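Local coordinates for protein Two-component system response regulator (Bacteroides fragilis, PDB 2QR3) that probably receives a phosphoryl signal on this N-terminal receiver domain and relays it to ATP-binding and DNA-binding parts of a longer transcription regulator, at residues 105-110 and 114-119; 66-71 and 95-100; 41-46 and 76-81. One frame throughout, in Å; residues are numbered along the deposited sequence.

Contact 1: 105-110 and 114-119; sequences DFVVKP and QKLLET
Thr-119 OG1, which faces the strand carrying Phe-106 and Val-107, is held from two directions. It donates to the carbonyl of Lys-115 one turn back (OG1 to O 2.9 Å) and accepts from a water, 3.2 Å from OG1, whose other proton goes to Phe-106 O at 2.7 Å. Lys-115 O is itself doubly used: the Thr-119 amide and hydroxyl reach it from opposite faces of its carbonyl plane, the hydroxyl tilted 34° from that plane. With chi1 at -60° the oxygen turns back along the helix, while CG2, anti to the backbone N, is sent across to the strand. There this methyl meets Val-107 CG2 at 3.6 Å and also sits against the carboxylate of Asp-105. Asp-105 makes its own polar link through a second water, which donates to its OD2 (2.7 Å from the water) and to Thr-119 O. Its other oxygen, OD1, takes the amide of Phe-106 on the anti side, which helps fix how the carboxylate is turned. Deeper in, Val-107 CG1 touches Leu-116 CD1 at 3.9 Å, the two side chains crossing at about a right angle.

This is the last beta-alpha unit of the CheY-like receiver fold. Strand 105-109, at the edge of the sheet, and the helical segment 114-119 run nearly antiparallel, at 163°, and Val-107 also packs on Val-84 and Phe-86 of the adjacent strand 83-88. At the far end of the strand Lys-109 makes a salt bridge to Asp-10 and precedes a cis Pro-110, a Lys-Pro signature of receiver domains. Between the two segments, then, direct contact is largely a matter of methyl groups, and the facing polar atoms are joined through one water each.

Contact 2: 66-71 and 95-100; sequences EGLFWL and AVRGIK
Leu-68 reaches across at about a right angle to the side chain of Arg-97, and the two meet where helices 67-77 and 92-100 lie side by side in the alpha/beta receiver fold. The short helical segments are nearly parallel, 18° apart, and their axes come no closer than 10.4 Å, so side chains have to bridge the gap.

Leu-68 does so with both its methyls, each for a different partner. Its CG stands anti to the carbonyl carbon (chi1 -65°), and from there the branch splits. CD1 lies over one face of the Arg-97 guanidinium, 3.7 Å above the plane and offset toward the rim, with NE the nearest atom. Arg-97 presents this flat group because its chain is extended from the backbone to NE; that carries the guanidinium off its own helix to the end of the Leu-68 side chain. The charge is answered by Glu-101, whose OE2 forms a salt bridge with Arg-97 NE, a pairing that should help hold the group in place while the leucine methyl covers part of its face. Glu-101 touches Leu-68 as well.

The other methyl, CD2, settles on bare backbone at Gly-98, 3.5 Å from its CA. Since Gly-98 has no side chain, its main chain is itself the surface on which the leucine rests. Leu-68 also leans on Met-55, the residue that follows the predicted phosphorylation site, Asp-54.

Leu-71, almost one turn further on, takes the inner position, touching Val-83 and Ala-103. Its CG is anti to the backbone N (chi1 161°), and its CD2 methyl rests 3.7 Å from Gly-98 O.

Contact 3: 41-46 and 76-81; sequences TVLREE and RQYRDL
Leu-43 and Tyr-78 provide the main hydrophobic touch: Leu-43 CB comes to 3.6 Å from Tyr-78 CE2, and CD1 of the same leucine lies near that ring carbon too. Tyr-78 CG stands anti to the carbonyl carbon (chi1 -52°), which sends the ring toward helix 36-45. Further in, Leu-43 CD2 meets Leu-81 CD2 at 3.8 Å, the two side chains crossing at about a right angle. Gln-77 CG lies 3.4 Å above one face of the tyrosine ring, flanking it from its own segment.

Both leucines are buried and share Val-51 and Ile-74 as neighbours. The contact thus joins the C-terminal end of helix 36-45 to the turn leaving helix 67-77, over the central parallel sheet of the CheY-like fold, with Leu-43 reaching Ile-7 on a second strand.

Polar groups contribute little across the gap. The Tyr-78 hydroxyl sits by the helix backbone, with OH 3.5 Å from Arg-44 CA, and the equally distant Arg-44 N is too poorly angled to bond to it. On the turn side, a type I beta turn from Tyr-78 to Leu-81 is closed by Leu-81 N donating to Tyr-78 O at 3.1 Å, while Lys-75 NZ is hydrogen-bonded to Leu-81 O.

Overall arrangement
All three contacts belong to one receiver domain built on a five-stranded parallel sheet of order 2-1-3-4-5. Contacts 2 and 3 share helix 67-77: contact 2 uses its start, contact 3 its end and the following turn. Their centres are about 17 Å apart and their segments alternate along the chain. Contact 1 comes last in sequence, on edge strand 105-109 and the helix after it. Its centre lies about 22 Å from that of contact 3, on the opposite side of the chain's centre, and about 16 Å from that of contact 2, which it nevertheless touches through Phe-106. Many receiver domains use this last part of the fold for signalling or pairing; this single-chain model does not establish such a use here.

Contact 1: 105-110 and 114-119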
# COMPACT_ATOMS: atom_id res chain seq x y z
N ASP A 105 5.78 0.29 -6.89
CA ASP A 105 5.00 -0.39 -7.90
C ASP A 105 3.57 0.11 -7.77
O ASP A 105 3.27 0.92 -6.90
CB ASP A 105 5.01 -1.91 -7.70
CG ASP A 105 4.97 -2.69 -9.03
OD1 ASP A 105 4.46 -2.17 -10.05
OD2 ASP A 105 5.45 -3.85 -9.03
N PHE A 106 2.71 -0.35 -8.67
CA PHE A 106 1.27 -0.13 -8.49
C PHE A 106 0.46 -1.32 -8.96
O PHE A 106 0.93 -2.15 -9.76
CB PHE A 106 0.78 1.21 -9.10
CG PHE A 106 0.84 1.28 -10.63
CD1 PHE A 106 1.87 2.02 -11.24
CD2 PHE A 106 -0.14 0.72 -11.42
CE1 PHE A 106 1.93 2.16 -12.64
CE2 PHE A 106 -0.09 0.83 -12.84
CZ PHE A 106 0.97 1.54 -13.44
N VAL A 107 -0.76 -1.43 -8.41
CA VAL A 107 -1.70 -2.49 -8.74
C VAL A 107 -3.00 -1.77 -9.11
O VAL A 107 -3.41 -0.87 -8.43
CB VAL A 107 -1.96 -3.42 -7.52
CG1 VAL A 107 -2.98 -4.54 -7.90
CG2 VAL A 107 -0.65 -4.02 -7.03
N VAL A 108 -3.61 -2.16 -10.22
CA VAL A 108 -4.83 -1.47 -10.66
C VAL A 108 -6.05 -2.19 -10.09
O VAL A 108 -6.00 -3.40 -9.91
CB VAL A 108 -4.91 -1.41 -12.20
CG1 VAL A 108 -6.19 -0.75 -12.63
CG2 VAL A 108 -3.73 -0.59 -12.76
N LYS A 109 -7.10 -1.44 -9.76
CA LYS A 109 -8.39 -2.03 -9.37
C LYS A 109 -9.36 -1.87 -10.57
O LYS A 109 -9.32 -0.84 -11.24
CB LYS A 109 -9.01 -1.26 -8.22
CG LYS A 109 -8.18 -1.05 -6.99
CD LYS A 109 -8.85 0.05 -6.14
CE LYS A 109 -8.43 -0.04 -4.67
NZ LYS A 109 -9.00 1.03 -3.76
N PRO A 110 -10.23 -2.86 -10.85
CA PRO A 110 -10.32 -4.14 -10.16
C PRO A 110 -9.05 -4.94 -10.42
O PRO A 110 -8.52 -4.94 -11.54
CB PRO A 110 -11.54 -4.82 -10.82
CG PRO A 110 -11.65 -4.16 -12.18
CD PRO A 110 -11.20 -2.75 -11.96
N GLN A 114 -3.98 -13.05 -7.93
CA GLN A 114 -2.59 -13.52 -7.94
C GLN A 114 -1.59 -12.41 -8.25
O GLN A 114 -0.55 -12.37 -7.61
CB GLN A 114 -2.38 -14.76 -8.83
CG GLN A 114 -1.08 -15.54 -8.52
CD GLN A 114 -1.08 -16.29 -7.16
OE1 GLN A 114 -2.10 -16.36 -6.45
NE2 GLN A 114 0.07 -16.88 -6.81
N LYS A 115 -1.90 -11.53 -9.19
CA LYS A 115 -1.07 -10.36 -9.49
C LYS A 115 -0.91 -9.43 -8.27
O LYS A 115 0.18 -8.92 -8.02
CB LYS A 115 -1.66 -9.57 -10.66
CG LYS A 115 -0.64 -8.74 -11.44
CD LYS A 115 -1.27 -8.02 -12.66
CE LYS A 115 -0.19 -7.37 -13.52
NZ LYS A 115 -0.72 -6.66 -14.75
N LEU A 116 -1.99 -9.23 -7.52
CA LEU A 116 -1.91 -8.38 -6.33
C LEU A 116 -0.92 -8.97 -5.35
O LEU A 116 -0.03 -8.27 -4.87
CB LEU A 116 -3.31 -8.24 -5.67
CG LEU A 116 -3.37 -7.60 -4.30
CD1 LEU A 116 -2.92 -6.13 -4.31
CD2 LEU A 116 -4.77 -7.70 -3.70
N LEU A 117 -1.05 -10.26 -5.08
CA LEU A 117 -0.15 -10.91 -4.11
C LEU A 117 1.28 -10.80 -4.59
O LEU A 117 2.19 -10.46 -3.82
CB LEU A 117 -0.55 -12.37 -3.88
CG LEU A 117 0.37 -13.21 -2.98
CD1 LEU A 117 0.58 -12.61 -1.57
CD2 LEU A 117 -0.20 -14.64 -2.92
N GLU A 118 1.48 -11.13 -5.87
CA GLU A 118 2.82 -11.17 -6.45
C GLU A 118 3.52 -9.84 -6.43
O GLU A 118 4.71 -9.78 -6.10
CB GLU A 118 2.77 -11.76 -7.86
CG GLU A 118 2.40 -13.24 -7.78
CD GLU A 118 2.72 -14.02 -9.03
OE1 GLU A 118 2.97 -13.40 -10.09
OE2 GLU A 118 2.70 -15.27 -8.94
N THR A 119 2.79 -8.78 -6.77
CA THR A 119 3.33 -7.41 -6.71
C THR A 119 3.77 -7.08 -5.30
O THR A 119 4.83 -6.48 -5.12
CB THR A 119 2.32 -6.39 -7.25
OG1 THR A 119 2.02 -6.70 -8.62
CG2 THR A 119 2.82 -4.94 -7.14
O HOH W 1 6.64 -5.11 -6.97
O HOH W 2 0.51 -4.64 -10.62

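Contact 2: 66-71 and 95-100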
# COMPACT_ATOMS: atom_id res chain seq x y z
N GLU A 66 -4.10 13.58 -1.98
CA GLU A 66 -4.53 12.20 -1.98
C GLU A 66 -3.34 11.25 -1.90
O GLU A 66 -2.43 11.44 -1.10
CB GLU A 66 -5.43 11.93 -3.20
CG GLU A 66 -6.81 12.59 -3.09
CD GLU A 66 -7.64 12.50 -4.35
OE1 GLU A 66 -7.47 11.52 -5.13
OE2 GLU A 66 -8.48 13.40 -4.57
N GLY A 67 -3.37 10.20 -2.72
CA GLY A 67 -2.33 9.18 -2.69
C GLY A 67 -0.92 9.71 -2.86
O GLY A 67 -0.01 9.26 -2.15
N LEU A 68 -0.73 10.64 -3.80
CA LEU A 68 0.63 11.13 -4.06
C LEU A 68 1.20 11.89 -2.86
O LEU A 68 2.36 11.75 -2.50
CB LEU A 68 0.67 11.97 -5.33
CG LEU A 68 0.34 11.16 -6.59
CD1 LEU A 68 0.14 12.10 -7.77
CD2 LEU A 68 1.48 10.14 -6.84
N PHE A 69 0.34 12.69 -2.24
CA PHE A 69 0.71 13.37 -1.00
C PHE A 69 1.17 12.39 0.08
O PHE A 69 2.24 12.56 0.69
CB PHE A 69 -0.47 14.19 -0.49
CG PHE A 69 -0.26 14.74 0.87
CD1 PHE A 69 0.42 15.94 1.06
CD2 PHE A 69 -0.68 14.03 1.98
CE1 PHE A 69 0.65 16.44 2.34
CE2 PHE A 69 -0.45 14.51 3.27
CZ PHE A 69 0.22 15.73 3.44
N TRP A 70 0.37 11.35 0.31
CA TRP A 70 0.70 10.35 1.34
C TRP A 70 1.93 9.52 0.99
O TRP A 70 2.73 9.15 1.85
CB TRP A 70 -0.53 9.47 1.63
CG TRP A 70 -1.58 10.27 2.33
CD1 TRP A 70 -2.78 10.71 1.82
CD2 TRP A 70 -1.49 10.81 3.65
NE1 TRP A 70 -3.46 11.45 2.77
CE2 TRP A 70 -2.68 11.52 3.90
CE3 TRP A 70 -0.53 10.72 4.67
CZ2 TRP A 70 -2.93 12.17 5.12
CZ3 TRP A 70 -0.77 11.36 5.87
CH2 TRP A 70 -1.96 12.08 6.09
N LEU A 71 2.11 9.23 -0.30
CA LEU A 71 3.33 8.54 -0.73
C LEU A 71 4.53 9.36 -0.30
O LEU A 71 5.53 8.86 0.23
CB LEU A 71 3.33 8.37 -2.27
CG LEU A 71 4.66 8.08 -2.97
CD1 LEU A 71 5.17 6.66 -2.64
CD2 LEU A 71 4.39 8.22 -4.49
N ALA A 95 -0.95 7.08 -11.01
CA ALA A 95 -0.10 5.95 -10.57
C ALA A 95 1.26 5.98 -11.28
O ALA A 95 2.29 5.84 -10.63
CB ALA A 95 -0.78 4.63 -10.81
N VAL A 96 1.27 6.25 -12.58
CA VAL A 96 2.51 6.39 -13.33
C VAL A 96 3.31 7.57 -12.75
O VAL A 96 4.51 7.45 -12.55
CB VAL A 96 2.21 6.54 -14.86
CG1 VAL A 96 3.48 6.92 -15.62
CG2 VAL A 96 1.65 5.21 -15.37
N ARG A 97 2.67 8.68 -12.44
CA ARG A 97 3.38 9.80 -11.79
C ARG A 97 3.94 9.36 -10.44
O ARG A 97 5.06 9.73 -10.08
CB ARG A 97 2.46 11.01 -11.64
CG ARG A 97 3.10 12.20 -10.97
CD ARG A 97 2.12 13.35 -11.02
NE ARG A 97 2.33 14.23 -9.88
CZ ARG A 97 1.53 15.25 -9.56
NH1 ARG A 97 0.47 15.53 -10.31
NH2 ARG A 97 1.81 15.99 -8.49
N GLY A 98 3.18 8.54 -9.71
CA GLY A 98 3.68 7.94 -8.45
C GLY A 98 5.00 7.20 -8.61
O GLY A 98 5.91 7.37 -7.78
N ILE A 99 5.10 6.35 -9.64
CA ILE A 99 6.34 5.62 -9.93
C ILE A 99 7.47 6.66 -10.13
O ILE A 99 8.60 6.52 -9.62
CB ILE A 99 6.22 4.73 -11.20
CG1 ILE A 99 5.12 3.66 -11.00
CG2 ILE A 99 7.61 4.14 -11.59
CD1 ILE A 99 5.25 2.83 -9.70
N LYS A 100 7.18 7.67 -10.92
CA LYS A 100 8.19 8.74 -11.15
C LYS A 100 8.64 9.38 -9.84
O LYS A 100 9.81 9.81 -9.71
CB LYS A 100 7.62 9.83 -12.05
CG LYS A 100 7.44 9.35 -13.48
CD LYS A 100 6.63 10.37 -14.28
CE LYS A 100 6.34 9.77 -15.64
NZ LYS A 100 5.63 10.78 -16.51

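Contact 3: 41-46 and 76-81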
# COMPACT_ATOMS: atom_id res chain seq x y z
N THR A 41 0.99 5.85 13.71
CA THR A 41 1.33 4.93 14.81
C THR A 41 1.90 3.62 14.28
O THR A 41 3.00 3.20 14.65
CB THR A 41 0.11 4.66 15.70
OG1 THR A 41 -0.46 5.90 16.11
CG2 THR A 41 0.48 3.79 16.93
N VAL A 42 1.17 2.99 13.36
CA VAL A 42 1.60 1.69 12.86
C VAL A 42 2.92 1.74 12.10
O VAL A 42 3.71 0.81 12.22
CB VAL A 42 0.46 0.94 12.06
CG1 VAL A 42 -0.84 0.90 12.92
CG2 VAL A 42 0.18 1.61 10.78
N LEU A 43 3.18 2.80 11.33
CA LEU A 43 4.46 2.94 10.63
C LEU A 43 5.64 2.95 11.60
O LEU A 43 6.72 2.42 11.29
CB LEU A 43 4.50 4.21 9.77
CG LEU A 43 3.56 4.26 8.58
CD1 LEU A 43 3.63 5.64 7.90
CD2 LEU A 43 3.88 3.14 7.58
N ARG A 44 5.44 3.56 12.76
CA ARG A 44 6.49 3.70 13.77
C ARG A 44 6.73 2.40 14.52
O ARG A 44 7.88 2.00 14.75
CB ARG A 44 6.13 4.77 14.81
CG ARG A 44 7.35 5.09 15.75
CD ARG A 44 7.08 6.16 16.81
NE ARG A 44 6.58 7.36 16.17
CZ ARG A 44 5.29 7.68 16.17
NH1 ARG A 44 4.45 6.90 16.84
NH2 ARG A 44 4.88 8.77 15.54
N GLU A 45 5.63 1.75 14.89
CA GLU A 45 5.67 0.64 15.83
C GLU A 45 5.71 -0.74 15.22
O GLU A 45 6.15 -1.69 15.89
CB GLU A 45 4.45 0.70 16.71
CG GLU A 45 4.40 1.93 17.60
CD GLU A 45 3.25 1.88 18.57
OE1 GLU A 45 2.44 0.92 18.51
OE2 GLU A 45 3.15 2.81 19.40
N GLU A 46 5.23 -0.88 13.98
CA GLU A 46 4.99 -2.21 13.42
C GLU A 46 6.01 -2.79 12.43
O GLU A 46 5.80 -3.88 11.91
CB GLU A 46 3.59 -2.28 12.82
CG GLU A 46 2.49 -2.01 13.82
CD GLU A 46 2.27 -3.14 14.82
OE1 GLU A 46 2.69 -4.29 14.55
OE2 GLU A 46 1.66 -2.86 15.87
N ARG A 76 9.22 10.42 3.10
CA ARG A 76 9.99 11.44 3.79
C ARG A 76 10.59 10.90 5.09
O ARG A 76 11.76 11.15 5.41
CB ARG A 76 9.10 12.64 4.10
CG ARG A 76 9.85 13.92 4.43
CD ARG A 76 8.93 14.92 5.14
NE ARG A 76 7.90 15.51 4.28
CZ ARG A 76 8.07 16.58 3.50
NH1 ARG A 76 9.27 17.19 3.40
NH2 ARG A 76 7.05 17.05 2.79
N GLN A 77 9.78 10.16 5.83
CA GLN A 77 10.18 9.59 7.11
C GLN A 77 10.77 8.19 7.01
O GLN A 77 11.68 7.83 7.79
CB GLN A 77 8.98 9.55 8.04
CG GLN A 77 9.33 9.06 9.44
CD GLN A 77 10.08 10.09 10.21
OE1 GLN A 77 9.84 11.30 10.05
NE2 GLN A 77 11.03 9.65 11.04
N TYR A 78 10.25 7.38 6.10
CA TYR A 78 10.70 5.99 5.96
C TYR A 78 11.21 5.75 4.53
O TYR A 78 10.55 5.15 3.69
CB TYR A 78 9.56 5.02 6.36
CG TYR A 78 8.96 5.33 7.73
CD1 TYR A 78 9.55 4.85 8.90
CD2 TYR A 78 7.83 6.11 7.86
CE1 TYR A 78 9.01 5.12 10.14
CE2 TYR A 78 7.28 6.40 9.10
CZ TYR A 78 7.88 5.90 10.24
OH TYR A 78 7.36 6.17 11.48
N ARG A 79 12.42 6.24 4.27
CA ARG A 79 12.98 6.33 2.92
C ARG A 79 13.06 4.97 2.22
O ARG A 79 12.89 4.88 1.01
CB ARG A 79 14.37 6.97 3.00
CG ARG A 79 14.29 8.49 3.23
CD ARG A 79 15.38 9.04 4.19
NE ARG A 79 16.62 8.26 4.18
CZ ARG A 79 17.82 8.75 4.51
NH1 ARG A 79 17.95 10.03 4.85
NH2 ARG A 79 18.90 7.97 4.48
N ASP A 80 13.28 3.93 3.01
CA ASP A 80 13.44 2.59 2.44
C ASP A 80 12.19 1.69 2.51
O ASP A 80 12.24 0.52 2.10
CB ASP A 80 14.64 1.92 3.11
CG ASP A 80 15.94 2.69 2.86
OD1 ASP A 80 16.19 3.10 1.70
OD2 ASP A 80 16.70 2.89 3.83
N LEU A 81 11.06 2.23 2.96
CA LEU A 81 9.83 1.43 3.07
C LEU A 81 9.12 1.39 1.71
O LEU A 81 8.71 2.44 1.21
CB LEU A 81 8.92 2.07 4.13
CG LEU A 81 7.50 1.50 4.26
CD1 LEU A 81 7.58 -0.02 4.51
CD2 LEU A 81 6.78 2.21 5.37